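Local coordinates for protein phosphoribosylformylglycinamidine cyclo-ligase (Thermus thermophilus HB8, PDB 5AVM) that probably catalyses the ATP-dependent ring closure of formylglycinamidine ribonucleotide to 5-aminoimidazole ribonucleotide in de novo purine biosynthesis, at residues B[105-111]-B[145-151]. Residue numbers count along the deposited sequence, not the author numbering.
Sequences LAASHLD and YREGAWD
The end of strand 97-107 runs antiparallel to the start of 150-161, with the hydrogen-bonded pair A106-D151 (CA-CA 5.2 Å) and non-hydrogen-bonded pair A107-W150 (CA-CA 4.1 Å). Backbone bonds are A106 N to D151 O (3.1 Å), D151 N to A106 O (2.7 Å) and S108 N to A149 O (3.0 Å). Type II turn R146-A149 is closed by A149 N to R146 O (3.0 Å); G148, lacking a side chain, easily takes its positive phi (70°). Waters bridge S108 OG to Y145 O and H109 N to A149 O.

On one face, small A107 leaves room for the W150 indole (chi1 m) over its CB. L105 CB and L110 CD2 approach W150 CZ3 (3.9 Å) and CH2 (3.5 Å), and helix 112-129 covers it. On the other, A106 CB meets Y145 CZ (3.5 Å); Y145 OH of the second subunit hydrogen-bonds to Y145 OH and D151 OD2. Neighbouring strands of the mixed four-stranded PurM N-terminal sheet thus meet, their A106-D151 face turned to the second subunit.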
ATOM      1  N   LEU B 105       3.090   5.807  -4.714  1.00 29.14           N
ATOM      2  CA  LEU B 105       4.397   6.474  -4.723  1.00 29.69           C
ATOM      3  C   LEU B 105       4.406   7.748  -3.872  1.00 29.25           C
ATOM      4  O   LEU B 105       3.536   8.598  -4.022  1.00 31.61           O
ATOM      5  CB  LEU B 105       4.807   6.805  -6.168  1.00 27.67           C
ATOM      6  CG  LEU B 105       5.356   5.664  -7.041  1.00 28.87           C
ATOM      7  CD1 LEU B 105       4.572   4.382  -6.818  1.00 26.56           C
ATOM      8  CD2 LEU B 105       5.302   6.078  -8.511  1.00 29.28           C
ATOM      9  N   ALA B 106       5.387   7.877  -2.982  1.00 27.34           N
ATOM     10  CA  ALA B 106       5.484   9.055  -2.115  1.00 26.62           C
ATOM     11  C   ALA B 106       6.913   9.601  -2.082  1.00 27.26           C
ATOM     12  O   ALA B 106       7.876   8.849  -1.935  1.00 26.40           O
ATOM     13  CB  ALA B 106       5.022   8.705  -0.705  1.00 25.49           C
ATOM     14  N   ALA B 107       7.048  10.917  -2.202  1.00 26.72           N
ATOM     15  CA  ALA B 107       8.368  11.533  -2.213  1.00 26.72           C
ATOM     16  C   ALA B 107       8.375  12.913  -1.591  1.00 27.23           C
ATOM     17  O   ALA B 107       7.320  13.508  -1.362  1.00 26.59           O
ATOM     18  CB  ALA B 107       8.861  11.637  -3.637  1.00 26.22           C
ATOM     19  N   SER B 108       9.580  13.412  -1.323  1.00 27.73           N
ATOM     20  CA  SER B 108       9.758  14.747  -0.768  1.00 27.86           C
ATOM     21  C   SER B 108       9.185  15.671  -1.838  1.00 29.06           C
ATOM     22  O   SER B 108       8.446  16.614  -1.550  1.00 29.40           O
ATOM     23  CB  SER B 108      11.244  15.036  -0.561  1.00 27.87           C
ATOM     24  OG  SER B 108      11.451  16.366  -0.131  1.00 29.32           O
ATOM     25  N   HIS B 109       9.534  15.381  -3.085  1.00 30.14           N
ATOM     26  CA  HIS B 109       9.033  16.148  -4.204  1.00 31.08           C
ATOM     27  C   HIS B 109       8.901  15.265  -5.435  1.00 31.74           C
ATOM     28  O   HIS B 109       9.887  14.755  -5.963  1.00 32.43           O
ATOM     29  CB  HIS B 109       9.940  17.337  -4.502  1.00 32.83           C
ATOM     30  CG  HIS B 109       9.410  18.222  -5.587  1.00 35.56           C
ATOM     31  ND1 HIS B 109       9.537  17.915  -6.924  1.00 38.27           N
ATOM     32  CD2 HIS B 109       8.684  19.362  -5.531  1.00 37.07           C
ATOM     33  CE1 HIS B 109       8.910  18.827  -7.647  1.00 38.58           C
ATOM     34  NE2 HIS B 109       8.383  19.717  -6.826  1.00 38.94           N
ATOM     35  N   LEU B 110       7.665  15.093  -5.882  1.00 32.72           N
ATOM     36  CA  LEU B 110       7.351  14.275  -7.044  1.00 33.41           C
ATOM     37  C   LEU B 110       7.954  14.834  -8.336  1.00 34.64           C
ATOM     38  O   LEU B 110       7.244  15.380  -9.182  1.00 34.64           O
ATOM     39  CB  LEU B 110       5.826  14.157  -7.180  1.00 31.61           C
ATOM     40  CG  LEU B 110       5.096  13.561  -5.972  1.00 30.88           C
ATOM     41  CD1 LEU B 110       3.602  13.737  -6.139  1.00 28.67           C
ATOM     42  CD2 LEU B 110       5.452  12.086  -5.829  1.00 30.50           C
ATOM     43  N   ASP B 111       9.265  14.680  -8.489  1.00 36.62           N
ATOM     44  CA  ASP B 111       9.964  15.167  -9.672  1.00 39.88           C
ATOM     45  C   ASP B 111       9.288  14.653 -10.935  1.00 40.73           C
ATOM     46  O   ASP B 111       9.162  13.444 -11.110  1.00 40.85           O
ATOM     47  CB  ASP B 111      11.418  14.687  -9.658  1.00 42.83           C
ATOM     48  CG  ASP B 111      12.396  15.785 -10.015  1.00 45.28           C
ATOM     49  OD1 ASP B 111      12.697  16.611  -9.127  1.00 48.27           O
ATOM     50  OD2 ASP B 111      12.850  15.829 -11.179  1.00 47.28           O
ATOM     51  N   TYR B 145       9.422  13.118   4.211  1.00 28.43           N
ATOM     52  CA  TYR B 145      10.571  12.572   3.502  1.00 30.48           C
ATOM     53  C   TYR B 145      11.846  13.412   3.494  1.00 32.69           C
ATOM     54  O   TYR B 145      11.796  14.642   3.513  1.00 33.13           O
ATOM     55  CB  TYR B 145      10.166  12.278   2.054  1.00 29.37           C
ATOM     56  CG  TYR B 145       9.142  11.182   1.954  1.00 31.11           C
ATOM     57  CD1 TYR B 145       9.528   9.845   2.016  1.00 31.17           C
ATOM     58  CD2 TYR B 145       7.776  11.478   1.889  1.00 29.95           C
ATOM     59  CE1 TYR B 145       8.581   8.824   2.023  1.00 33.60           C
ATOM     60  CE2 TYR B 145       6.815  10.463   1.898  1.00 30.96           C
ATOM     61  CZ  TYR B 145       7.227   9.135   1.967  1.00 32.82           C
ATOM     62  OH  TYR B 145       6.297   8.117   1.996  1.00 34.29           O
ATOM     63  N   ARG B 146      12.987  12.722   3.464  1.00 33.94           N
ATOM     64  CA  ARG B 146      14.294  13.365   3.400  1.00 35.21           C
ATOM     65  C   ARG B 146      14.324  13.994   2.013  1.00 36.05           C
ATOM     66  O   ARG B 146      13.659  13.512   1.095  1.00 36.51           O
ATOM     67  CB  ARG B 146      15.424  12.330   3.520  1.00 35.62           C
ATOM     68  CG  ARG B 146      15.622  11.724   4.910  1.00 38.13           C
ATOM     69  CD  ARG B 146      16.007  12.793   5.913  1.00 42.97           C
ATOM     70  NE  ARG B 146      16.363  12.264   7.230  1.00 45.35           N
ATOM     71  CZ  ARG B 146      16.675  13.032   8.272  1.00 46.47           C
ATOM     72  NH1 ARG B 146      16.670  14.354   8.150  1.00 45.20           N
ATOM     73  NH2 ARG B 146      16.991  12.481   9.435  1.00 48.01           N
ATOM     74  N   GLU B 147      15.083  15.068   1.857  1.00 37.39           N
ATOM     75  CA  GLU B 147      15.169  15.748   0.574  1.00 37.89           C
ATOM     76  C   GLU B 147      15.508  14.781  -0.545  1.00 37.46           C
ATOM     77  O   GLU B 147      16.410  13.955  -0.403  1.00 38.29           O
ATOM     78  CB  GLU B 147      16.238  16.835   0.627  1.00 41.42           C
ATOM     79  CG  GLU B 147      16.427  17.569  -0.684  1.00 44.69           C
ATOM     80  CD  GLU B 147      15.200  18.352  -1.077  1.00 46.96           C
ATOM     81  OE1 GLU B 147      14.126  17.734  -1.245  1.00 48.74           O
ATOM     82  OE2 GLU B 147      15.308  19.590  -1.213  1.00 49.00           O
ATOM     83  N   GLY B 148      14.783  14.889  -1.657  1.00 36.13           N
ATOM     84  CA  GLY B 148      15.030  14.032  -2.807  1.00 34.05           C
ATOM     85  C   GLY B 148      14.666  12.565  -2.660  1.00 33.08           C
ATOM     86  O   GLY B 148      14.810  11.796  -3.611  1.00 31.96           O
ATOM     87  N   ALA B 149      14.186  12.175  -1.482  1.00 32.17           N
ATOM     88  CA  ALA B 149      13.816  10.788  -1.220  1.00 32.66           C
ATOM     89  C   ALA B 149      12.439  10.397  -1.767  1.00 33.68           C
ATOM     90  O   ALA B 149      11.552  11.240  -1.936  1.00 34.43           O
ATOM     91  CB  ALA B 149      13.879  10.503   0.281  1.00 31.09           C
ATOM     92  N   TRP B 150      12.290   9.098  -2.032  1.00 33.08           N
ATOM     93  CA  TRP B 150      11.065   8.500  -2.560  1.00 30.92           C
ATOM     94  C   TRP B 150      10.801   7.167  -1.872  1.00 30.68           C
ATOM     95  O   TRP B 150      11.719   6.526  -1.373  1.00 31.90           O
ATOM     96  CB  TRP B 150      11.196   8.207  -4.054  1.00 29.81           C
ATOM     97  CG  TRP B 150      10.976   9.350  -4.988  1.00 28.79           C
ATOM     98  CD1 TRP B 150      11.827  10.385  -5.249  1.00 27.44           C
ATOM     99  CD2 TRP B 150       9.831   9.549  -5.825  1.00 29.23           C
ATOM    100  NE1 TRP B 150      11.285  11.214  -6.202  1.00 26.84           N
ATOM    101  CE2 TRP B 150      10.058  10.724  -6.571  1.00 27.17           C
ATOM    102  CE3 TRP B 150       8.630   8.843  -6.019  1.00 29.37           C
ATOM    103  CZ2 TRP B 150       9.129  11.212  -7.491  1.00 27.42           C
ATOM    104  CZ3 TRP B 150       7.708   9.330  -6.936  1.00 27.11           C
ATOM    105  CH2 TRP B 150       7.964  10.501  -7.660  1.00 28.17           C
ATOM    106  N   ASP B 151       9.544   6.748  -1.865  1.00 30.22           N
ATOM    107  CA  ASP B 151       9.163   5.469  -1.286  1.00 29.37           C
ATOM    108  C   ASP B 151       8.235   4.848  -2.319  1.00 29.54           C
ATOM    109  O   ASP B 151       7.178   5.393  -2.637  1.00 30.08           O
ATOM    110  CB  ASP B 151       8.421   5.649   0.038  1.00 30.45           C
ATOM    111  CG  ASP B 151       8.224   4.337   0.777  1.00 31.61           C
ATOM    112  OD1 ASP B 151       8.114   3.291   0.116  1.00 34.02           O
ATOM    113  OD2 ASP B 151       8.165   4.347   2.021  1.00 33.80           O
TER
HETATM  114  O   HOH W   1      11.811  17.292   2.111  1.00 29.70           O
HETATM  115  O   HOH W   2      11.701  13.538  -3.693  1.00 30.06           O